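Local coordinates for protein probable N-glycosylase/DNA lyase (Thermotoga maritima, PDB 3N0U) that is a probable DNA glycosylase/lyase of the helix-hairpin-helix superfamily, built from helices and loops without any beta strand, at residues A156-H161 and E189-V194; E32-E37 and F205-W210; K73-G78 and E85-K90; E89-V94 and K101-I106. All blocks are in the same frame, centred on the assembly; numbering follows the deposited sequence. Where two conformers were deposited one is given.

Contact 1 (A156-H161 and E189-V194); sequences AILDKH and EILRKV
The apolar part of this contact converges on one methyl group: CD2 of Leu-191 lies 3.9 Å from CD2 of Leu-158 and 4.1 Å from CB of Ala-156. With chi1 at -162°, Leu-191 sends CG to the side opposite its backbone N and its branch reaches the loop, where the two leucines run antiparallel alongside each other. The backbones stay further apart, 7.4 Å between the CA atoms of Ala-156 and Leu-191. Val-162 and Met-166 of helix 160-168 also touch Leu-191.

Polar backbone groups organise the loop. Leu-158 centres an inverse gamma turn, closed by a weak bond from Asp-159 N to Ile-157 O, and Asp-159 follows as N-cap, its OD2 taking the amide of Val-162. Turn and cap together start helix 160-168, which packs with helix 181-198 in this all-helical fold of the helix-hairpin-helix superfamily. Tyr-184 OH bonds both Ala-156 O and Leu-158 N, tying the loop to helix 181-198.

The ionic interactions form a salt-bridge network within the second segment. Arg-192 grips Glu-189 side-on, NE to OE1 at 3.0 Å with a 159° N-H...O angle and NH2 to OE2 at 2.9 Å. Both nitrogens come in on the syn side, tilted out of the carboxylate plane, while OE2 offers its anti lone pair to Lys-193 NZ at 3.0 Å.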
# COMPACT_ATOMS: atom_id res chain seq x y z
N ALA A 156 -5.69 -5.77 -4.22
CA ALA A 156 -6.30 -4.52 -3.79
C ALA A 156 -5.76 -4.06 -2.45
O ALA A 156 -5.39 -4.88 -1.60
CB ALA A 156 -7.80 -4.69 -3.66
N ILE A 157 -5.74 -2.75 -2.27
CA ILE A 157 -5.36 -2.13 -1.01
C ILE A 157 -6.63 -1.54 -0.39
O ILE A 157 -7.06 -0.44 -0.73
CB ILE A 157 -4.30 -1.03 -1.21
CG1 ILE A 157 -3.10 -1.59 -1.98
CG2 ILE A 157 -3.86 -0.48 0.11
CD1 ILE A 157 -2.21 -0.48 -2.58
N LEU A 158 -7.21 -2.28 0.54
CA LEU A 158 -8.50 -1.92 1.10
C LEU A 158 -8.34 -1.02 2.32
O LEU A 158 -8.53 -1.45 3.46
CB LEU A 158 -9.30 -3.19 1.43
CG LEU A 158 -9.55 -4.10 0.22
CD1 LEU A 158 -10.26 -5.40 0.63
CD2 LEU A 158 -10.36 -3.36 -0.87
N ASP A 159 -8.01 0.23 2.06
CA ASP A 159 -7.89 1.20 3.13
C ASP A 159 -9.20 1.91 3.34
O ASP A 159 -10.19 1.61 2.68
CB ASP A 159 -6.74 2.17 2.88
CG ASP A 159 -6.95 3.02 1.66
OD1 ASP A 159 -5.97 3.67 1.23
OD2 ASP A 159 -8.07 3.06 1.13
N LYS A 160 -9.24 2.84 4.28
CA LYS A 160 -10.50 3.43 4.66
C LYS A 160 -11.14 4.19 3.50
O LYS A 160 -12.35 4.14 3.34
CB LYS A 160 -10.34 4.32 5.90
CG LYS A 160 -10.29 3.52 7.18
CD LYS A 160 -10.62 4.36 8.41
CE LYS A 160 -10.60 3.52 9.68
NZ LYS A 160 -11.10 4.27 10.86
N HIS A 161 -10.33 4.84 2.67
CA HIS A 161 -10.86 5.62 1.55
C HIS A 161 -11.52 4.71 0.54
O HIS A 161 -12.61 4.99 0.06
CB HIS A 161 -9.75 6.41 0.83
CG HIS A 161 -10.10 6.80 -0.58
ND1 HIS A 161 -11.16 7.62 -0.88
CD2 HIS A 161 -9.53 6.47 -1.76
CE1 HIS A 161 -11.24 7.79 -2.19
NE2 HIS A 161 -10.26 7.10 -2.75
N GLU A 189 -12.14 -9.36 -3.95
CA GLU A 189 -12.66 -9.94 -5.18
C GLU A 189 -13.81 -9.08 -5.72
O GLU A 189 -13.96 -8.95 -6.93
CB GLU A 189 -13.10 -11.39 -4.95
CG GLU A 189 -13.83 -12.02 -6.13
CD GLU A 189 -12.97 -12.16 -7.39
OE1 GLU A 189 -11.73 -12.07 -7.31
OE2 GLU A 189 -13.55 -12.35 -8.48
N ILE A 190 -14.62 -8.51 -4.84
CA ILE A 190 -15.64 -7.55 -5.26
C ILE A 190 -15.01 -6.39 -6.03
O ILE A 190 -15.46 -6.01 -7.11
CB ILE A 190 -16.40 -6.99 -4.05
CG1 ILE A 190 -17.24 -8.10 -3.41
CG2 ILE A 190 -17.27 -5.84 -4.46
CD1 ILE A 190 -18.01 -7.66 -2.16
N LEU A 191 -13.95 -5.81 -5.47
CA LEU A 191 -13.29 -4.70 -6.12
C LEU A 191 -12.57 -5.13 -7.38
O LEU A 191 -12.39 -4.32 -8.29
CB LEU A 191 -12.30 -4.02 -5.16
CG LEU A 191 -11.87 -2.60 -5.54
CD1 LEU A 191 -13.04 -1.67 -5.59
CD2 LEU A 191 -10.84 -2.07 -4.55
N ARG A 192 -12.13 -6.39 -7.45
CA ARG A 192 -11.43 -6.87 -8.63
C ARG A 192 -12.39 -6.85 -9.80
O ARG A 192 -12.01 -6.51 -10.91
CB ARG A 192 -10.86 -8.28 -8.46
CG ARG A 192 -9.96 -8.69 -9.62
CD ARG A 192 -9.75 -10.20 -9.74
NE ARG A 192 -11.00 -10.93 -9.96
CZ ARG A 192 -11.71 -10.92 -11.09
NH1 ARG A 192 -11.30 -10.21 -12.14
NH2 ARG A 192 -12.84 -11.61 -11.18
N LYS A 193 -13.63 -7.24 -9.56
CA LYS A 193 -14.60 -7.25 -10.64
C LYS A 193 -14.88 -5.83 -11.13
O LYS A 193 -15.11 -5.63 -12.32
CB LYS A 193 -15.89 -7.96 -10.22
CG LYS A 193 -15.72 -9.46 -9.99
CD LYS A 193 -17.00 -10.09 -9.44
CE LYS A 193 -17.02 -11.61 -9.61
NZ LYS A 193 -16.52 -12.35 -8.42
N VAL A 194 -14.82 -4.85 -10.24
CA VAL A 194 -15.00 -3.46 -10.65
C VAL A 194 -13.81 -3.00 -11.48
O VAL A 194 -13.97 -2.34 -12.51
CB VAL A 194 -15.17 -2.52 -9.45
CG1 VAL A 194 -15.38 -1.09 -9.92
CG2 VAL A 194 -16.34 -2.98 -8.57

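Contact 2 (E32-E37 and F205-W210); sequences EQRFEE and FDLYLW
Arg-34 and Leu-207 bring the two helical segments nearest, with 8.9 Å between their CA atoms; at that separation side chains must bridge the gap, and no hydrogen bond joins the segments directly. Leu-207 does most of this. Its CD1 sits 4.0 Å from CD1 of Phe-35, near the ring plane and at the ring edge, and 4.2 Å from CG of Arg-34. Phe-35 holds chi1 at -121°, away from any staggered position, which is consistent with a strained fit among Leu-207, Arg-148 and Phe-38, whose ring it meets edge-to-face.

The polar ends go elsewhere. Arg-34 NH1 makes a salt bridge to Glu-37 OE1 at 2.8 Å, weak as a hydrogen bond (124°), while NE and NH2 bind the carbonyls of Asp-218 and Val-217 near the C-terminus. A water joins the helices at one flank: it donates to Glu-32 OE2 at 2.7 Å and accepts from Tyr-208 OH at 2.6 Å, lying in the plane of the tyrosine ring. Glu-32 OE2 also pairs with Lys-204.

The contact thus docks the long N-terminal helix 13-44 on helix 202-214. Arg-148 of helix 140-148 touches both Phe-35 and Leu-207, and helix 181-198 packs on Phe-205.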
# COMPACT_ATOMS: atom_id res chain seq x y z
N GLU A 32 0.71 5.69 -14.81
CA GLU A 32 1.69 4.88 -15.51
C GLU A 32 3.09 5.22 -15.04
O GLU A 32 3.91 4.34 -14.86
CB GLU A 32 1.57 5.05 -17.02
CG GLU A 32 0.30 4.45 -17.59
CD GLU A 32 0.31 2.94 -17.53
OE1 GLU A 32 1.37 2.34 -17.86
OE2 GLU A 32 -0.72 2.34 -17.14
N GLN A 33 3.38 6.48 -14.80
CA GLN A 33 4.71 6.86 -14.35
C GLN A 33 4.96 6.32 -12.95
O GLN A 33 6.05 5.83 -12.64
CB GLN A 33 4.89 8.37 -14.39
CG GLN A 33 5.16 8.87 -15.80
CD GLN A 33 4.68 10.29 -16.04
OE1 GLN A 33 4.76 11.14 -15.15
NE2 GLN A 33 4.18 10.54 -17.25
N ARG A 34 3.93 6.34 -12.11
CA ARG A 34 4.11 5.85 -10.75
C ARG A 34 4.33 4.34 -10.77
O ARG A 34 5.20 3.82 -10.07
CB ARG A 34 2.90 6.23 -9.90
CG ARG A 34 3.04 5.87 -8.44
CD ARG A 34 4.14 6.67 -7.77
NE ARG A 34 3.79 8.07 -7.56
CZ ARG A 34 4.32 9.10 -8.21
NH1 ARG A 34 5.26 8.91 -9.14
NH2 ARG A 34 3.92 10.33 -7.92
N PHE A 35 3.58 3.64 -11.61
CA PHE A 35 3.77 2.21 -11.72
C PHE A 35 5.13 1.82 -12.26
O PHE A 35 5.67 0.77 -11.88
CB PHE A 35 2.65 1.52 -12.50
CG PHE A 35 1.98 0.49 -11.68
CD1 PHE A 35 0.96 0.84 -10.83
CD2 PHE A 35 2.48 -0.80 -11.63
CE1 PHE A 35 0.38 -0.08 -10.00
CE2 PHE A 35 1.91 -1.74 -10.79
CZ PHE A 35 0.85 -1.37 -9.98
N GLU A 36 5.70 2.65 -13.13
CA GLU A 36 7.04 2.36 -13.64
C GLU A 36 8.04 2.40 -12.49
O GLU A 36 9.01 1.65 -12.47
CB GLU A 36 7.42 3.34 -14.75
CG GLU A 36 6.80 2.99 -16.09
CD GLU A 36 6.54 4.21 -16.97
OE1 GLU A 36 7.19 5.26 -16.75
OE2 GLU A 36 5.67 4.12 -17.87
N GLU A 37 7.79 3.27 -11.52
CA GLU A 37 8.65 3.37 -10.35
C GLU A 37 8.47 2.13 -9.46
O GLU A 37 9.43 1.57 -8.93
CB GLU A 37 8.37 4.67 -9.58
CG GLU A 37 8.69 5.93 -10.42
CD GLU A 37 8.14 7.23 -9.85
OE1 GLU A 37 7.49 7.19 -8.79
OE2 GLU A 37 8.37 8.29 -10.47
N PHE A 205 -5.77 0.21 -10.66
CA PHE A 205 -7.11 0.71 -10.38
C PHE A 205 -7.09 1.50 -9.07
O PHE A 205 -7.72 2.55 -8.97
CB PHE A 205 -8.10 -0.45 -10.29
CG PHE A 205 -9.53 -0.02 -10.22
CD1 PHE A 205 -10.09 0.71 -11.25
CD2 PHE A 205 -10.32 -0.34 -9.13
CE1 PHE A 205 -11.42 1.11 -11.19
CE2 PHE A 205 -11.65 0.05 -9.08
CZ PHE A 205 -12.19 0.77 -10.12
N ASP A 206 -6.37 0.99 -8.08
CA ASP A 206 -6.25 1.70 -6.80
C ASP A 206 -5.80 3.15 -6.99
O ASP A 206 -6.29 4.05 -6.29
CB ASP A 206 -5.22 0.99 -5.91
CG ASP A 206 -5.00 1.72 -4.61
OD1 ASP A 206 -5.83 1.56 -3.68
OD2 ASP A 206 -3.98 2.42 -4.50
N LEU A 207 -4.86 3.37 -7.90
CA LEU A 207 -4.37 4.74 -8.12
C LEU A 207 -5.40 5.62 -8.79
O LEU A 207 -5.48 6.80 -8.50
CB LEU A 207 -3.07 4.74 -8.90
CG LEU A 207 -1.93 4.02 -8.19
CD1 LEU A 207 -0.71 4.08 -9.08
CD2 LEU A 207 -1.64 4.67 -6.83
N TYR A 208 -6.20 5.05 -9.68
CA TYR A 208 -7.30 5.82 -10.26
C TYR A 208 -8.31 6.19 -9.16
O TYR A 208 -8.80 7.31 -9.12
CB TYR A 208 -7.97 5.06 -11.41
CG TYR A 208 -7.13 5.01 -12.67
CD1 TYR A 208 -7.09 6.08 -13.54
CD2 TYR A 208 -6.39 3.88 -12.99
CE1 TYR A 208 -6.33 6.03 -14.70
CE2 TYR A 208 -5.62 3.83 -14.14
CZ TYR A 208 -5.61 4.91 -14.99
OH TYR A 208 -4.85 4.89 -16.12
N LEU A 209 -8.62 5.24 -8.27
CA LEU A 209 -9.56 5.50 -7.17
C LEU A 209 -9.05 6.65 -6.30
O LEU A 209 -9.81 7.52 -5.86
CB LEU A 209 -9.75 4.25 -6.32
CG LEU A 209 -10.54 3.11 -6.95
CD1 LEU A 209 -10.56 1.92 -6.00
CD2 LEU A 209 -11.97 3.53 -7.28
N TRP A 210 -7.75 6.66 -6.03
CA TRP A 210 -7.22 7.71 -5.17
C TRP A 210 -7.15 9.07 -5.84
O TRP A 210 -7.22 10.10 -5.17
CB TRP A 210 -5.86 7.33 -4.60
CG TRP A 210 -5.97 6.69 -3.25
CD1 TRP A 210 -5.94 5.36 -2.96
CD2 TRP A 210 -6.15 7.37 -2.02
NE1 TRP A 210 -6.08 5.17 -1.61
CE2 TRP A 210 -6.21 6.40 -1.01
CE3 TRP A 210 -6.26 8.72 -1.67
CZ2 TRP A 210 -6.38 6.73 0.33
CZ3 TRP A 210 -6.43 9.05 -0.34
CH2 TRP A 210 -6.49 8.06 0.65
O HOH W 1 -3.29 2.77 -16.37

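Contact 3 (K73-G78 and E85-K90)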
# COMPACT_ATOMS: atom_id res chain seq x y z
N LYS A 73 12.11 10.04 2.77
CA LYS A 73 13.11 10.97 2.27
C LYS A 73 14.11 11.34 3.36
O LYS A 73 15.32 11.35 3.12
CB LYS A 73 12.43 12.23 1.73
CG LYS A 73 13.38 13.35 1.28
CD LYS A 73 12.60 14.63 0.99
CE LYS A 73 11.89 15.18 2.25
NZ LYS A 73 10.84 16.23 1.98
N GLU A 74 13.61 11.61 4.56
CA GLU A 74 14.44 12.10 5.66
C GLU A 74 15.27 11.01 6.34
O GLU A 74 16.39 11.25 6.76
CB GLU A 74 13.60 12.85 6.70
CG GLU A 74 12.91 14.08 6.11
CD GLU A 74 12.53 15.12 7.16
OE1 GLU A 74 12.94 14.95 8.34
OE2 GLU A 74 11.81 16.09 6.81
N ILE A 75 14.73 9.80 6.41
CA ILE A 75 15.39 8.73 7.14
C ILE A 75 16.21 7.84 6.21
O ILE A 75 17.33 7.44 6.54
CB ILE A 75 14.36 7.92 7.94
CG1 ILE A 75 13.78 8.81 9.05
CG2 ILE A 75 14.97 6.66 8.51
CD1 ILE A 75 12.52 8.25 9.70
N GLY A 76 15.66 7.50 5.06
CA GLY A 76 16.38 6.71 4.08
C GLY A 76 16.83 5.39 4.65
O GLY A 76 16.05 4.68 5.28
N LYS A 77 18.10 5.06 4.48
CA LYS A 77 18.63 3.78 4.94
C LYS A 77 18.68 3.67 6.47
O LYS A 77 19.00 2.62 7.01
CB LYS A 77 20.01 3.51 4.33
CG LYS A 77 19.94 3.24 2.82
CD LYS A 77 21.32 2.94 2.25
CE LYS A 77 21.25 2.46 0.81
NZ LYS A 77 20.53 1.17 0.68
N GLY A 78 18.34 4.75 7.17
CA GLY A 78 18.21 4.71 8.61
C GLY A 78 17.23 3.62 9.05
O GLY A 78 17.34 3.08 10.14
N GLU A 85 16.06 3.84 19.51
CA GLU A 85 15.79 5.16 20.09
C GLU A 85 16.01 6.27 19.07
O GLU A 85 15.22 7.22 19.00
CB GLU A 85 16.66 5.40 21.34
CG GLU A 85 16.45 6.79 21.98
CD GLU A 85 17.28 7.02 23.25
OE1 GLU A 85 18.49 6.70 23.26
OE2 GLU A 85 16.70 7.51 24.25
N GLU A 86 17.06 6.14 18.26
CA GLU A 86 17.34 7.15 17.25
C GLU A 86 16.30 7.11 16.12
O GLU A 86 15.95 8.16 15.56
CB GLU A 86 18.75 6.97 16.67
CG GLU A 86 19.87 7.60 17.53
CD GLU A 86 20.21 6.81 18.78
OE1 GLU A 86 19.81 5.62 18.87
OE2 GLU A 86 20.88 7.37 19.67
N LEU A 87 15.86 5.93 15.74
CA LEU A 87 14.81 5.83 14.73
C LEU A 87 13.51 6.44 15.25
O LEU A 87 12.85 7.19 14.54
CB LEU A 87 14.59 4.37 14.35
CG LEU A 87 13.51 4.12 13.30
CD1 LEU A 87 13.80 4.95 12.05
CD2 LEU A 87 13.42 2.64 12.98
N ALA A 88 13.15 6.15 16.49
CA ALA A 88 11.94 6.75 17.05
C ALA A 88 12.05 8.27 17.07
O ALA A 88 11.07 8.98 16.80
CB ALA A 88 11.68 6.22 18.45
N GLU A 89 13.23 8.78 17.39
CA GLU A 89 13.40 10.23 17.42
C GLU A 89 13.20 10.84 16.03
O GLU A 89 12.56 11.88 15.88
CB GLU A 89 14.75 10.62 18.01
CG GLU A 89 15.00 12.12 18.01
CD GLU A 89 13.93 12.92 18.75
OE1 GLU A 89 13.38 12.41 19.75
OE2 GLU A 89 13.65 14.07 18.34
N LYS A 90 13.75 10.20 14.99
CA LYS A 90 13.57 10.73 13.64
C LYS A 90 12.11 10.64 13.20
O LYS A 90 11.61 11.52 12.51
CB LYS A 90 14.47 10.02 12.64
CG LYS A 90 15.96 10.32 12.82
CD LYS A 90 16.74 10.03 11.56
CE LYS A 90 18.18 10.54 11.64
NZ LYS A 90 18.73 10.67 10.27
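Apolar packing between Ile-75 and the pair Leu-87 and Lys-90 carries the contact. Both CG1 and CD1 of Ile-75 lie 3.9 Å from CB of Lys-90, and CG1 is 4.1 Å from Lys-90 CD, so the isoleucine runs alongside the methylene chain of the lysine, the two pointing in opposite directions. Its other branch, CG2, meets CD1 of Leu-87 at 4.1 Å, and here the side chains lie roughly perpendicular. A chi1 of -67° for Ile-75 divides the work: CG1 stands beside the backbone N and CG2 beside the carbonyl carbon, one branch for each partner.

Polar groups add little across the interface. The extended Lys-90 chain carries NZ to 4.3 Å from Glu-74 O, too far for a hydrogen bond, and the Glu-74 carboxylate is engaged by Arg-70 through OE2.

Backbone geometry sets the approach. The CA atoms of Ile-75 and Lys-90 are 7.0 Å apart, those of Gly-78 and Leu-87 7.1 Å. Gly-78 N binds Ile-75 O at 2.9 Å, closing a type II' beta turn whose first corner is Gly-76 (phi 58°, psi -130°). Such a turn, with glycine at the positive-phi corner, follows the end of helix 65-75, and the chain passes through the short helix 78-81 before helix 84-93 returns against it in this all-helical fold.

Contact 4 (E89-V94 and K101-I106)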
# COMPACT_ATOMS: atom_id res chain seq x y z
N GLU A 89 13.23 8.78 17.39
CA GLU A 89 13.40 10.23 17.42
C GLU A 89 13.20 10.84 16.03
O GLU A 89 12.56 11.88 15.88
CB GLU A 89 14.75 10.62 18.01
CG GLU A 89 15.00 12.12 18.01
CD GLU A 89 13.93 12.92 18.75
OE1 GLU A 89 13.38 12.41 19.75
OE2 GLU A 89 13.65 14.07 18.34
N LYS A 90 13.75 10.20 14.99
CA LYS A 90 13.57 10.73 13.64
C LYS A 90 12.11 10.64 13.20
O LYS A 90 11.61 11.52 12.51
CB LYS A 90 14.47 10.02 12.64
CG LYS A 90 15.96 10.32 12.82
CD LYS A 90 16.74 10.03 11.56
CE LYS A 90 18.18 10.54 11.64
NZ LYS A 90 18.73 10.67 10.27
N LEU A 91 11.40 9.59 13.62
CA LEU A 91 9.99 9.50 13.28
C LEU A 91 9.19 10.57 14.01
O LEU A 91 8.24 11.11 13.46
CB LEU A 91 9.43 8.12 13.58
CG LEU A 91 9.99 7.01 12.71
CD1 LEU A 91 9.48 5.69 13.23
CD2 LEU A 91 9.59 7.21 11.27
N ARG A 92 9.59 10.89 15.23
CA ARG A 92 8.92 11.95 15.99
C ARG A 92 9.13 13.29 15.27
O ARG A 92 8.19 14.07 15.10
CB ARG A 92 9.43 11.98 17.43
CG ARG A 92 8.75 12.97 18.33
CD ARG A 92 9.25 12.84 19.79
NE ARG A 92 8.89 11.55 20.40
CZ ARG A 92 9.70 10.49 20.52
NH1 ARG A 92 10.97 10.53 20.09
NH2 ARG A 92 9.25 9.37 21.08
N GLU A 93 10.38 13.52 14.83
CA GLU A 93 10.75 14.75 14.13
C GLU A 93 9.97 14.99 12.82
O GLU A 93 9.68 16.14 12.48
CB GLU A 93 12.26 14.75 13.84
CG GLU A 93 13.15 14.88 15.08
CD GLU A 93 14.64 14.70 14.79
OE1 GLU A 93 15.02 14.43 13.63
OE2 GLU A 93 15.44 14.83 15.75
N VAL A 94 9.65 13.92 12.09
CA VAL A 94 8.92 14.06 10.82
C VAL A 94 7.41 14.02 11.03
O VAL A 94 6.64 14.04 10.08
CB VAL A 94 9.33 13.02 9.75
CG1 VAL A 94 10.81 13.10 9.48
CG2 VAL A 94 8.94 11.60 10.16
N LYS A 101 6.24 3.04 18.69
CA LYS A 101 5.75 1.74 18.27
C LYS A 101 6.13 1.44 16.82
O LYS A 101 6.50 0.32 16.49
CB LYS A 101 4.23 1.66 18.49
CG LYS A 101 3.70 0.26 18.55
CD LYS A 101 4.29 -0.49 19.77
CE LYS A 101 5.05 -1.72 19.37
NZ LYS A 101 5.29 -2.60 20.55
N ARG A 102 6.04 2.42 15.93
CA ARG A 102 6.42 2.18 14.54
C ARG A 102 7.91 1.87 14.44
O ARG A 102 8.32 1.01 13.66
CB ARG A 102 6.08 3.36 13.64
CG ARG A 102 4.59 3.69 13.56
CD ARG A 102 3.74 2.60 12.92
NE ARG A 102 2.33 2.94 13.07
CZ ARG A 102 1.61 2.74 14.18
NH1 ARG A 102 2.16 2.15 15.25
NH2 ARG A 102 0.35 3.13 14.22
N ALA A 103 8.72 2.57 15.23
CA ALA A 103 10.17 2.29 15.24
C ALA A 103 10.41 0.85 15.67
O ALA A 103 11.26 0.16 15.10
CB ALA A 103 10.89 3.24 16.17
N GLU A 104 9.67 0.39 16.67
CA GLU A 104 9.83 -0.97 17.18
C GLU A 104 9.48 -2.00 16.11
O GLU A 104 10.20 -2.99 15.93
CB GLU A 104 8.99 -1.16 18.44
CG GLU A 104 9.55 -0.42 19.65
CD GLU A 104 8.68 -0.46 20.88
OE1 GLU A 104 7.61 -1.09 20.85
OE2 GLU A 104 9.09 0.15 21.90
N PHE A 105 8.38 -1.76 15.40
CA PHE A 105 8.00 -2.63 14.29
C PHE A 105 9.10 -2.73 13.26
O PHE A 105 9.45 -3.83 12.82
CB PHE A 105 6.74 -2.12 13.58
CG PHE A 105 5.49 -2.16 14.40
CD1 PHE A 105 5.35 -3.01 15.48
CD2 PHE A 105 4.43 -1.34 14.06
CE1 PHE A 105 4.17 -3.02 16.21
CE2 PHE A 105 3.25 -1.37 14.76
CZ PHE A 105 3.12 -2.20 15.85
N ILE A 106 9.64 -1.59 12.86
CA ILE A 106 10.65 -1.54 11.79
C ILE A 106 11.91 -2.30 12.25
O ILE A 106 12.49 -3.11 11.49
CB ILE A 106 10.95 -0.09 11.37
CG1 ILE A 106 9.73 0.46 10.63
CG2 ILE A 106 12.18 0.00 10.47
CD1 ILE A 106 9.69 1.98 10.53
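Arg-102 is the first residue of 101-106 to touch the other segment, its CB standing 4.1 Å from CD1 of Leu-91. Only the base of this side chain takes part; the guanidinium end turns from Leu-91, and the residue was modelled in two conformers. Val-58 and Leu-59 of helix 47-59 pack on it.

Ala-103 follows, and here the backbones draw nearest, with 7.5 Å between its CA and that of Leu-91. Leu-91 CD1 rests on the main chain as well as on the methyl: it is 3.8 Å from Ala-103 N, 4.0 Å from Ala-103 CA and 4.1 Å from Ala-103 CB. CB of the leucine already faces the second helix; chi1 at -67° then places CG beside the backbone N, and CD1 reaches Ala-103.

Glu-104 looks back along its own helix. Its OE1 forms a salt bridge with Lys-101 NZ at 2.8 Å, the nitrogen lying almost in line with the C-O bond, and OE2 binds Gln-100. One turn on from Arg-102, Ile-106 brings its CD1 to 4.6 Å from Leu-91 CD1, near but not in contact; Leu-87 and Ser-55 touch it.

The salt bridges, including that of Arg-92 to Glu-89, weak as a hydrogen bond, remain within each helix. Between these two segments the contact is therefore van der Waals packing around Leu-91, held by shape and not by directional bonds, and Leu-84, Leu-87 and Ala-88 extend the same pairing of helices 84-93 and 99-109.

All four contacts are mainly buried and apolar, yet they form two groups on the helical body. Contacts 1 and 2 have their centres 11-12 Å from that of the chain, contacts 3 and 4 theirs 19-20 Å away. In the outer pair helix 84-93 is packed between helices 65-75 and 99-109, and Leu-87 and Leu-91 each touch both. Contacts 1 and 2 use the consecutive helices 181-198 and 202-214 and adjoin through a hydrogen bond from His-161 NE2 to Leu-209 O, a weak one between Asp-159 OD1 and Trp-210 NE1, and packing of His-161 on Trp-210. Contact 2 encloses the other three along the chain and alone has a water bridging its segments; contact 3 draws on lysine methylenes.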